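Local coordinates for putative glyoxalase superfamily protein (Ralstonia eutropha, PDB 3IUZ), which probably acts as an iron(II)-dependent dioxygenase of the 2-oxoadipate dioxygenase/decarboxylase family, making 2-hydroxyglutarate, at residues T172-A175 with Q176-L179. Numbering follows the deposited sequence.
Sequences TPRA and QTLL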
loop_
_atom_site.group_PDB
_atom_site.type_symbol
_atom_site.label_atom_id
_atom_site.label_comp_id
_atom_site.label_asym_id
_atom_site.label_seq_id
_atom_site.Cartn_x
_atom_site.Cartn_y
_atom_site.Cartn_z
ATOM N N THR A 172 16.964 -6.047 -0.332
ATOM C CA THR A 172 18.393 -6.196 -0.325
ATOM C C THR A 172 18.830 -7.242 0.749
ATOM O O THR A 172 18.040 -7.597 1.632
ATOM C CB THR A 172 19.069 -4.871 -0.009
ATOM O OG1 THR A 172 18.898 -4.549 1.374
ATOM C CG2 THR A 172 18.588 -3.716 -0.938
ATOM N N PRO A 173 20.100 -7.663 0.707
ATOM C CA PRO A 173 20.568 -8.617 1.713
ATOM C C PRO A 173 20.534 -8.073 3.125
ATOM O O PRO A 173 20.272 -8.811 4.061
ATOM C CB PRO A 173 22.003 -8.906 1.306
ATOM C CG PRO A 173 22.175 -8.391 -0.106
ATOM C CD PRO A 173 21.018 -7.554 -0.447
ATOM N N ARG A 174 20.846 -6.795 3.270
ATOM C CA ARG A 174 20.787 -6.155 4.561
ATOM C C ARG A 174 19.328 -6.105 5.037
ATOM O O ARG A 174 19.064 -6.283 6.235
ATOM C CB ARG A 174 21.381 -4.759 4.459
ATOM C CG ARG A 174 21.328 -4.001 5.757
ATOM C CD ARG A 174 22.314 -4.542 6.797
ATOM N NE ARG A 174 22.238 -3.728 8.004
ATOM C CZ ARG A 174 22.654 -4.107 9.205
ATOM N NH1 ARG A 174 23.237 -5.302 9.418
ATOM N NH2 ARG A 174 22.463 -3.303 10.205
ATOM N N ALA A 175 18.395 -5.838 4.114
ATOM C CA ALA A 175 16.972 -5.786 4.460
ATOM C C ALA A 175 16.564 -7.164 5.019
ATOM O O ALA A 175 15.873 -7.273 6.038
ATOM C CB ALA A 175 16.078 -5.417 3.231
ATOM N N GLN A 176 16.977 -8.205 4.324
ATOM C CA GLN A 176 16.623 -9.572 4.744
ATOM C C GLN A 176 17.280 -9.962 6.034
ATOM O O GLN A 176 16.678 -10.659 6.829
ATOM C CB GLN A 176 16.950 -10.564 3.652
ATOM C CG GLN A 176 16.099 -10.363 2.397
ATOM C CD GLN A 176 16.346 -11.400 1.313
ATOM O OE1 GLN A 176 16.220 -12.631 1.543
ATOM N NE2 GLN A 176 16.619 -10.908 0.088
ATOM N N THR A 177 18.530 -9.518 6.243
ATOM C CA THR A 177 19.212 -9.731 7.504
ATOM C C THR A 177 18.403 -9.200 8.688
ATOM O O THR A 177 18.160 -9.918 9.706
ATOM C CB THR A 177 20.590 -9.027 7.493
ATOM O OG1 THR A 177 21.398 -9.595 6.444
ATOM C CG2 THR A 177 21.297 -9.169 8.864
ATOM N N LEU A 178 17.918 -7.966 8.559
ATOM C CA LEU A 178 17.240 -7.294 9.688
ATOM C C LEU A 178 15.820 -7.860 9.905
ATOM O O LEU A 178 15.372 -8.019 11.046
ATOM C CB LEU A 178 17.207 -5.756 9.464
ATOM C CG LEU A 178 18.597 -5.071 9.533
ATOM C CD1 LEU A 178 18.540 -3.541 9.186
ATOM C CD2 LEU A 178 19.209 -5.296 10.943
ATOM N N LEU A 179 15.152 -8.156 8.794
ATOM C CA LEU A 179 13.840 -8.782 8.803
ATOM C C LEU A 179 13.815 -10.106 9.594
ATOM O O LEU A 179 12.957 -10.336 10.434
ATOM C CB LEU A 179 13.451 -9.044 7.353
ATOM C CG LEU A 179 11.986 -9.041 7.004
ATOM C CD1 LEU A 179 11.307 -7.888 7.735
ATOM C CD2 LEU A 179 11.876 -8.975 5.435
#
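Pro173 O, in the first turn of helix 173-185, takes two donors from Thr177. Thr177 N reaches this carbonyl oxygen at 2.9 Å, and the hydroxyl Thr177 OG1 donates to Pro173 O at 2.7 Å. The two donors come from opposite faces of the carbonyl plane, OG1 tilted 33° out of it. With OG1 beside its own backbone N (chi1 -61°), the hydroxyl is turned back to Pro173, while the methyl CG2 lies on the side of Arg174.

One residue on, Arg174 and Leu178 pair across the same turn. The arginine chain leaves with CG anti to the backbone N (chi1 178°), bends at chi2 and slants outward from the helix, its end leaning over to the next turn. Its guanidinium thereby lies against the leucine methyls: Leu178 CD2 sits over one face, 3.9 Å from Arg174 NH2 and displaced to the NH2 side, and CD1 is 3.9 Å from Arg174 NE. Leu178 CG also rests 3.5 Å from Arg174 O, beside the backbone bond from Leu178 N to that oxygen.

Thr172 is the N-cap: its OG1 accepts from Ala175 N at 3.1 Å, and its carbonyl O takes Gln176 N at 3.0 Å. The Gln176 side chain, extended beyond CG, reaches back past Thr172 O, and its NE2 bonds to Leu171 O. Farther out, Glu195 of helix 190-200 forms a salt bridge with Arg174 NE; Leu178 packs on Glu195 and Leu196, and Leu179 on helix 101-110.

Two threonine hydroxyls thus serve the first turn in contrary roles, one accepting from an amide too near the helix start to have an i-4 carbonyl within the helix, the other donating to a carbonyl already in use, while Leu178 and Glu195 together would restrict the guanidinium's rotation.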